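Local structure of carboxylesterase (Uncultured bacterium, 5GMX) at residues D28-G33 / D373-R378; I299-R304 / W320-I325. The protein hydrolyses carboxylic esters as a family VIII carboxylesterase of the beta-lactamase fold and also acts on oxyimino cephalosporins. All blocks are in the same frame, centred on the assembly; numbering follows the deposited sequence.

Contact 1: D28-G33 / D373-R378; sequences DGKEVG and DPRGVR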
ATOM      1  N   ASP A  28     -19.872   2.226  18.077  1.00 49.04           N
ATOM      2  CA  ASP A  28     -19.479   1.018  18.796  1.00 42.74           C
ATOM      3  C   ASP A  28     -18.147   1.183  19.522  1.00 46.13           C
ATOM      4  O   ASP A  28     -17.604   0.218  20.063  1.00 58.31           O
ATOM      5  CB  ASP A  28     -19.400  -0.163  17.825  1.00 50.05           C
ATOM      6  CG  ASP A  28     -20.673  -0.333  17.004  1.00 58.24           C
ATOM      7  OD1 ASP A  28     -21.493   0.613  16.973  1.00 57.83           O
ATOM      8  OD2 ASP A  28     -20.852  -1.408  16.387  1.00 58.76           O
ATOM      9  N   GLY A  29     -17.623   2.406  19.530  1.00 41.16           N
ATOM     10  CA  GLY A  29     -16.371   2.705  20.206  1.00 40.40           C
ATOM     11  C   GLY A  29     -15.125   2.139  19.538  1.00 45.23           C
ATOM     12  O   GLY A  29     -14.039   2.183  20.114  1.00 45.64           O
ATOM     13  N   LYS A  30     -15.273   1.617  18.321  1.00 39.45           N
ATOM     14  CA  LYS A  30     -14.161   0.986  17.607  1.00 45.63           C
ATOM     15  C   LYS A  30     -13.216   1.953  16.882  1.00 41.59           C
ATOM     16  O   LYS A  30     -12.245   1.518  16.254  1.00 34.96           O
ATOM     17  CB  LYS A  30     -14.693  -0.031  16.592  1.00 45.92           C
ATOM     18  CG  LYS A  30     -15.261  -1.302  17.201  1.00 56.78           C
ATOM     19  CD  LYS A  30     -15.507  -2.342  16.116  1.00 64.83           C
ATOM     20  CE  LYS A  30     -15.669  -3.741  16.697  1.00 69.36           C
ATOM     21  NZ  LYS A  30     -15.623  -4.794  15.633  1.00 62.85           N
ATOM     22  N   GLU A  31     -13.474   3.252  16.980  1.00 33.77           N
ATOM     23  CA  GLU A  31     -12.682   4.225  16.234  1.00 30.52           C
ATOM     24  C   GLU A  31     -12.268   5.379  17.130  1.00 28.73           C
ATOM     25  O   GLU A  31     -12.945   5.699  18.106  1.00 30.88           O
ATOM     26  CB  GLU A  31     -13.486   4.784  15.049  1.00 30.57           C
ATOM     27  CG  GLU A  31     -13.774   3.823  13.889  1.00 34.09           C
ATOM     28  CD  GLU A  31     -12.614   3.619  12.925  1.00 34.26           C
ATOM     29  OE1 GLU A  31     -11.436   3.784  13.323  1.00 33.86           O
ATOM     30  OE2 GLU A  31     -12.898   3.298  11.747  1.00 33.71           O
ATOM     31  N   VAL A  32     -11.157   6.015  16.794  1.00 22.99           N
ATOM     32  CA  VAL A  32     -10.854   7.310  17.374  1.00 24.69           C
ATOM     33  C   VAL A  32     -11.032   8.342  16.268  1.00 23.49           C
ATOM     34  O   VAL A  32     -11.926   9.189  16.338  1.00 24.54           O
ATOM     35  CB  VAL A  32      -9.452   7.375  17.964  1.00 23.36           C
ATOM     36  CG1 VAL A  32      -9.152   8.794  18.425  1.00 24.85           C
ATOM     37  CG2 VAL A  32      -9.348   6.405  19.124  1.00 22.81           C
ATOM     38  N   GLY A  33     -10.206   8.236  15.231  1.00 21.01           N
ATOM     39  CA  GLY A  33     -10.361   9.047  14.036  1.00 18.34           C
ATOM     40  C   GLY A  33     -10.262   8.191  12.786  1.00 17.77           C
ATOM     41  O   GLY A  33      -9.547   7.189  12.773  1.00 16.89           O
ATOM     42  N   ASP A 373      -9.954  -6.298   8.694  1.00 39.58           N
ATOM     43  CA  ASP A 373     -10.584  -5.663   9.860  1.00 41.13           C
ATOM     44  C   ASP A 373     -12.116  -5.584   9.719  1.00 34.61           C
ATOM     45  O   ASP A 373     -12.616  -5.271   8.635  1.00 31.59           O
ATOM     46  CB  ASP A 373     -10.004  -4.256  10.065  1.00 36.85           C
ATOM     47  CG  ASP A 373     -10.351  -3.660  11.426  1.00 40.27           C
ATOM     48  OD1 ASP A 373     -11.541  -3.361  11.675  1.00 41.80           O
ATOM     49  OD2 ASP A 373      -9.424  -3.465  12.242  1.00 36.67           O
ATOM     50  N   PRO A 374     -12.856  -5.872  10.814  1.00 33.87           N
ATOM     51  CA  PRO A 374     -14.326  -5.780  10.911  1.00 31.33           C
ATOM     52  C   PRO A 374     -14.913  -4.452  10.411  1.00 31.50           C
ATOM     53  O   PRO A 374     -15.956  -4.448   9.742  1.00 32.08           O
ATOM     54  CB  PRO A 374     -14.584  -5.933  12.414  1.00 29.33           C
ATOM     55  CG  PRO A 374     -13.458  -6.754  12.895  1.00 31.93           C
ATOM     56  CD  PRO A 374     -12.263  -6.417  12.050  1.00 32.73           C
ATOM     57  N   ARG A 375     -14.263  -3.344  10.758  1.00 26.23           N
ATOM     58  CA  ARG A 375     -14.666  -2.023  10.282  1.00 28.05           C
ATOM     59  C   ARG A 375     -14.731  -2.001   8.752  1.00 27.06           C
ATOM     60  O   ARG A 375     -15.707  -1.515   8.141  1.00 24.68           O
ATOM     61  CB  ARG A 375     -13.694  -0.965  10.803  1.00 28.09           C
ATOM     62  CG  ARG A 375     -13.662  -0.886  12.327  1.00 29.57           C
ATOM     63  CD  ARG A 375     -12.549   0.018  12.833  1.00 32.47           C
ATOM     64  NE  ARG A 375     -11.235  -0.618  12.758  1.00 30.13           N
ATOM     65  CZ  ARG A 375     -10.109  -0.054  13.190  1.00 28.57           C
ATOM     66  NH1 ARG A 375     -10.140   1.167  13.722  1.00 24.67           N
ATOM     67  NH2 ARG A 375      -8.954  -0.708  13.090  1.00 24.26           N
ATOM     68  N   GLY A 376     -13.682  -2.554   8.145  1.00 27.81           N
ATOM     69  CA  GLY A 376     -13.590  -2.675   6.703  1.00 24.10           C
ATOM     70  C   GLY A 376     -14.628  -3.609   6.123  1.00 23.04           C
ATOM     71  O   GLY A 376     -15.207  -3.315   5.083  1.00 25.25           O
ATOM     72  N   VAL A 377     -14.857  -4.737   6.789  1.00 25.20           N
ATOM     73  CA  VAL A 377     -15.868  -5.691   6.348  1.00 23.47           C
ATOM     74  C   VAL A 377     -17.236  -5.022   6.258  1.00 25.37           C
ATOM     75  O   VAL A 377     -17.956  -5.181   5.266  1.00 21.80           O
ATOM     76  CB  VAL A 377     -15.956  -6.900   7.291  1.00 27.57           C
ATOM     77  CG1 VAL A 377     -17.094  -7.813   6.874  1.00 21.61           C
ATOM     78  CG2 VAL A 377     -14.626  -7.653   7.313  1.00 24.24           C
ATOM     79  N   ARG A 378     -17.563  -4.247   7.290  1.00 26.40           N
ATOM     80  CA  ARG A 378     -18.826  -3.522   7.359  1.00 30.34           C
ATOM     81  C   ARG A 378     -18.961  -2.518   6.223  1.00 25.36           C
ATOM     82  O   ARG A 378     -20.017  -2.428   5.565  1.00 24.32           O
ATOM     83  CB  ARG A 378     -18.949  -2.802   8.705  1.00 29.84           C
ATOM     84  CG  ARG A 378     -20.316  -2.212   8.977  1.00 40.57           C
ATOM     85  CD  ARG A 378     -20.380  -1.617  10.382  1.00 48.12           C
ATOM     86  NE  ARG A 378     -21.719  -1.717  10.960  1.00 61.75           N
ATOM     87  CZ  ARG A 378     -21.976  -1.639  12.264  1.00 66.42           C
ATOM     88  NH1 ARG A 378     -20.983  -1.463  13.126  1.00 64.08           N
ATOM     89  NH2 ARG A 378     -23.225  -1.739  12.708  1.00 63.41           N
TER
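Arg375 fills the tight, buried part of this contact. It sits in the first turn of helix 374-385 and reaches the loop that joins helix 16-27 to strand 33-40. Its chain bends at chi3 (-77°), which turns the guanidinium back so that its edge meets Asp373. It grips that carboxylate side-on. Arg375 NE donates to Asp373 OD1 at 3.0 Å and Arg375 NH2 donates to Asp373 OD2 at 2.9 Å. Both carboxylate oxygens lie close to the guanidinium plane, while the nitrogens meet them from above the carboxylate plane. Asp373 is also the N-cap of the helix, since Asp373 OD1 takes the backbone N of Arg375 at 2.9 Å through the anti lone pair. The remaining nitrogen, NH1, faces the loop. The side chains of Arg375 and Glu31 meet tip to tip. Arg375 NH1 lies 2.9 Å from Glu31 OE1, in a salt bridge whose hydrogen bond is weak and bent (128°). Gln365 O accepts from the same NH1. Glu31 bends at chi2 (-79°) to bring its carboxylate there, and Glu31 OE2 lies 3.5 Å from Arg375 CD.

The outer side is looser and exposed. Lys30 runs out extended and crosses Pro374 at about a right angle, with Lys30 NZ 3.6 Å from Pro374 CB. Asp28, just past the end of helix 16-27, meets Arg378 tip to tip. Arg378 NH1 donates to Asp28 OD2 at 3.3 Å, in the plane of its guanidinium but from above the carboxylate.

One buried cation thus lies between two acids, which would favour the charged form of all three groups and ties helix start to loop.

Contact 2: I299-R304 / W320-I325; sequences IAEMTR and WSRGFI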
ATOM      1  N   ILE A 299      -2.942  -2.445 -16.311  1.00 13.34           N
ATOM      2  CA  ILE A 299      -3.590  -2.930 -15.101  1.00 11.87           C
ATOM      3  C   ILE A 299      -3.718  -4.444 -15.127  1.00 15.36           C
ATOM      4  O   ILE A 299      -3.389  -5.111 -14.143  1.00 13.85           O
ATOM      5  CB  ILE A 299      -4.975  -2.287 -14.912  1.00 14.79           C
ATOM      6  CG1 ILE A 299      -4.825  -0.792 -14.626  1.00 14.13           C
ATOM      7  CG2 ILE A 299      -5.746  -2.960 -13.776  1.00 13.10           C
ATOM      8  CD1 ILE A 299      -6.126   0.001 -14.766  1.00 13.34           C
ATOM      9  N   ALA A 300      -4.164  -4.992 -16.254  1.00 15.11           N
ATOM     10  CA  ALA A 300      -4.226  -6.447 -16.404  1.00 15.61           C
ATOM     11  C   ALA A 300      -2.863  -7.101 -16.154  1.00 14.99           C
ATOM     12  O   ALA A 300      -2.762  -8.140 -15.481  1.00 15.30           O
ATOM     13  CB  ALA A 300      -4.738  -6.815 -17.793  1.00 15.49           C
ATOM     14  N   GLU A 301      -1.807  -6.492 -16.686  1.00 16.04           N
ATOM     15  CA  GLU A 301      -0.474  -7.073 -16.556  1.00 16.10           C
ATOM     16  C   GLU A 301       0.062  -7.005 -15.120  1.00 15.68           C
ATOM     17  O   GLU A 301       0.685  -7.957 -14.664  1.00 11.67           O
ATOM     18  CB  GLU A 301       0.513  -6.398 -17.521  1.00 18.36           C
ATOM     19  CG  GLU A 301       0.302  -6.748 -18.991  1.00 19.57           C
ATOM     20  CD  GLU A 301       0.551  -8.232 -19.279  1.00 35.16           C
ATOM     21  OE1 GLU A 301       1.365  -8.861 -18.562  1.00 36.50           O
ATOM     22  OE2 GLU A 301      -0.077  -8.776 -20.213  1.00 36.84           O
HETATM   23  N   MSE A 302      -0.181  -5.904 -14.404  1.00 15.14           N
HETATM   24  CA  MSE A 302       0.325  -5.812 -13.027  1.00 14.90           C
HETATM   25  C   MSE A 302      -0.500  -6.642 -12.033  1.00 14.42           C
HETATM   26  O   MSE A 302      -0.048  -6.897 -10.913  1.00 15.23           O
HETATM   27  CB  MSE A 302       0.404  -4.343 -12.561  1.00 17.73           C
HETATM   28  CG  MSE A 302      -0.777  -3.799 -11.744  1.00 29.17           C
HETATM   29 SE   MSE A 302      -0.804  -1.803 -11.770  1.00 45.94          SE
HETATM   30  CE  MSE A 302      -0.266  -1.714 -13.591  1.00 27.90           C
ATOM     31  N   THR A 303      -1.680  -7.107 -12.444  1.00 14.63           N
ATOM     32  CA  THR A 303      -2.504  -7.911 -11.545  1.00 14.47           C
ATOM     33  C   THR A 303      -2.586  -9.400 -11.906  1.00 15.84           C
ATOM     34  O   THR A 303      -3.378 -10.133 -11.318  1.00 16.90           O
ATOM     35  CB  THR A 303      -3.931  -7.353 -11.456  1.00 14.31           C
ATOM     36  OG1 THR A 303      -4.504  -7.270 -12.765  1.00 17.22           O
ATOM     37  CG2 THR A 303      -3.911  -5.967 -10.823  1.00 18.11           C
ATOM     38  N   ARG A 304      -1.757  -9.853 -12.845  1.00 17.90           N
ATOM     39  CA  ARG A 304      -1.656 -11.280 -13.136  1.00 22.01           C
ATOM     40  C   ARG A 304      -1.256 -12.042 -11.883  1.00 19.20           C
ATOM     41  O   ARG A 304      -0.314 -11.654 -11.187  1.00 16.07           O
ATOM     42  CB  ARG A 304      -0.624 -11.569 -14.225  1.00 18.51           C
ATOM     43  CG  ARG A 304      -1.056 -11.244 -15.636  1.00 24.20           C
ATOM     44  CD  ARG A 304      -0.044 -11.798 -16.641  1.00 29.12           C
ATOM     45  NE  ARG A 304      -0.342 -11.348 -17.997  1.00 30.01           N
ATOM     46  CZ  ARG A 304      -1.120 -12.003 -18.856  1.00 30.25           C
ATOM     47  NH1 ARG A 304      -1.693 -13.152 -18.509  1.00 27.10           N
ATOM     48  NH2 ARG A 304      -1.330 -11.499 -20.065  1.00 33.68           N
ATOM     49  N   TRP A 320      -0.702 -13.836  -4.600  1.00 19.51           N
ATOM     50  CA  TRP A 320       0.088 -12.684  -5.019  1.00 17.40           C
ATOM     51  C   TRP A 320       0.072 -12.457  -6.526  1.00 17.33           C
ATOM     52  O   TRP A 320       0.260 -13.402  -7.331  1.00 19.54           O
ATOM     53  CB  TRP A 320       1.551 -12.839  -4.575  1.00 17.98           C
ATOM     54  CG  TRP A 320       1.804 -12.781  -3.100  1.00 14.05           C
ATOM     55  CD1 TRP A 320       2.270 -13.799  -2.309  1.00 16.51           C
ATOM     56  CD2 TRP A 320       1.651 -11.647  -2.239  1.00 18.21           C
ATOM     57  NE1 TRP A 320       2.402 -13.371  -1.012  1.00 14.42           N
ATOM     58  CE2 TRP A 320       2.025 -12.057  -0.937  1.00 16.41           C
ATOM     59  CE3 TRP A 320       1.228 -10.327  -2.437  1.00 19.61           C
ATOM     60  CZ2 TRP A 320       1.989 -11.196   0.157  1.00 18.42           C
ATOM     61  CZ3 TRP A 320       1.192  -9.472  -1.347  1.00 18.02           C
ATOM     62  CH2 TRP A 320       1.568  -9.912  -0.065  1.00 21.87           C
ATOM     63  N   SER A 321      -0.123 -11.190  -6.888  1.00 14.98           N
ATOM     64  CA  SER A 321       0.131 -10.713  -8.236  1.00 14.19           C
ATOM     65  C   SER A 321       1.447  -9.934  -8.235  1.00 18.14           C
ATOM     66  O   SER A 321       2.248 -10.054  -7.303  1.00 16.06           O
ATOM     67  CB  SER A 321      -1.021  -9.835  -8.736  1.00 17.22           C
ATOM     68  OG  SER A 321      -1.126  -8.640  -7.981  1.00 16.32           O
ATOM     69  N   ARG A 322       1.658  -9.093  -9.243  1.00 15.67           N
ATOM     70  CA  ARG A 322       2.880  -8.300  -9.296  1.00 13.82           C
ATOM     71  C   ARG A 322       2.798  -7.105  -8.350  1.00 15.32           C
ATOM     72  O   ARG A 322       2.816  -5.953  -8.779  1.00 15.76           O
ATOM     73  CB  ARG A 322       3.170  -7.831 -10.720  1.00 14.07           C
ATOM     74  CG  ARG A 322       3.676  -8.935 -11.649  1.00 15.55           C
ATOM     75  CD  ARG A 322       2.560  -9.593 -12.429  1.00 18.73           C
ATOM     76  NE  ARG A 322       3.101 -10.650 -13.270  1.00 18.27           N
ATOM     77  CZ  ARG A 322       3.296 -10.542 -14.576  1.00 18.58           C
ATOM     78  NH1 ARG A 322       2.955  -9.426 -15.207  1.00 16.59           N
ATOM     79  NH2 ARG A 322       3.809 -11.561 -15.256  1.00 19.99           N
ATOM     80  N   GLY A 323       2.685  -7.392  -7.058  1.00 14.69           N
ATOM     81  CA  GLY A 323       2.702  -6.357  -6.043  1.00 14.36           C
ATOM     82  C   GLY A 323       1.421  -6.229  -5.246  1.00 15.91           C
ATOM     83  O   GLY A 323       1.434  -5.709  -4.134  1.00 15.08           O
ATOM     84  N   PHE A 324       0.308  -6.678  -5.815  1.00 16.10           N
ATOM     85  CA  PHE A 324      -0.987  -6.544  -5.149  1.00 15.20           C
ATOM     86  C   PHE A 324      -1.478  -7.858  -4.578  1.00 13.89           C
ATOM     87  O   PHE A 324      -1.242  -8.914  -5.149  1.00 15.23           O
ATOM     88  CB  PHE A 324      -2.041  -6.002  -6.116  1.00 14.46           C
ATOM     89  CG  PHE A 324      -1.757  -4.618  -6.616  1.00 12.82           C
ATOM     90  CD1 PHE A 324      -2.194  -3.510  -5.902  1.00 11.28           C
ATOM     91  CD2 PHE A 324      -1.060  -4.426  -7.801  1.00 15.71           C
ATOM     92  CE1 PHE A 324      -1.955  -2.227  -6.365  1.00 14.69           C
ATOM     93  CE2 PHE A 324      -0.807  -3.147  -8.273  1.00 20.31           C
ATOM     94  CZ  PHE A 324      -1.257  -2.044  -7.552  1.00 17.78           C
ATOM     95  N   ILE A 325      -2.170  -7.774  -3.450  1.00 13.34           N
ATOM     96  CA  ILE A 325      -2.932  -8.895  -2.931  1.00 16.31           C
ATOM     97  C   ILE A 325      -4.157  -9.121  -3.808  1.00 14.06           C
ATOM     98  O   ILE A 325      -4.930  -8.195  -4.053  1.00 19.73           O
ATOM     99  CB  ILE A 325      -3.399  -8.646  -1.485  1.00 19.85           C
ATOM    100  CG1 ILE A 325      -2.197  -8.483  -0.547  1.00 20.47           C
ATOM    101  CG2 ILE A 325      -4.310  -9.773  -1.016  1.00 18.90           C
ATOM    102  CD1 ILE A 325      -2.600  -8.074   0.868  1.00 17.84           C
TER
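Trp320 ends strand 317-320 and points its CB away from 299-304, so the contact starts with the next residue. Ser321 runs beside the residues that follow helix 296-302, its CA nearest that of Thr303. Ser321 CA makes a CA-H...O contact with Arg304 O at 3.1 Å. Ser321 OG takes the crowded position between backbone N and carbonyl carbon (chi1 65°) and donates to Phe324 O at 2.8 Å. Ser321 N donates to the same oxygen, so two bonds pin the turn.

Arg322 is the centre of an inverse gamma turn. Arg322 N makes a weak bond to Met302 O at 3.2 Å. A bend at chi2 (93°) lays the side chain along the helix end, beside Arg304 and pointing the same way. Arg322 NH1 donates to Glu301 O at 2.8 Å, from above the carbonyl plane. Arg304 CB covers one face of the guanidinium, offset toward its rim. Glu301 OE1 is a long salt-bridge partner of NH1, but Glu306 pairs more strongly with Arg322, through NE. The Glu301 carboxylate is itself gripped side-on by NE and NH2 of Arg304.

Gly323 carries the chain on at positive phi. Phe324 then brings its ring atoms CE2 and CD2 near Met302, a selenomethionine. Phe324 CE2 touches Met302 CG at 3.5 Å. Met302 SE lies obliquely to the Phe324 ring, 5.0 Å from its centroid, in a Met-aromatic contact. Phe339 meets this ring edge-to-face.

Arg322 therefore serves carbonyl oxygens at the helix C-terminus, where its positive charge would suit the helix dipole, and the nearby acids probably offset the two neighbouring arginines.

Overall arrangement
Contact 1 and contact 2 both lie within the one beta-lactamase family region of the chain and do not touch. Their centres are 28 Å apart and their nearest atoms about 11 Å. Along the chain, 299-304/320-325 is nested inside the long loop closed by 28-33/373-378. The two lie toward different ends of the central antiparallel sheet: contact 1 leads into strand 33-40, and contact 2 into the outermost strand 325-326. The bound phenylmethanesulfonic acid is about 12 Å from the Arg375 side chain and about 8 Å from that of Trp320. Trp320 also touches His341 of strand 339-342, whose following loop supplies the pocket residues Gly343 and Trp344.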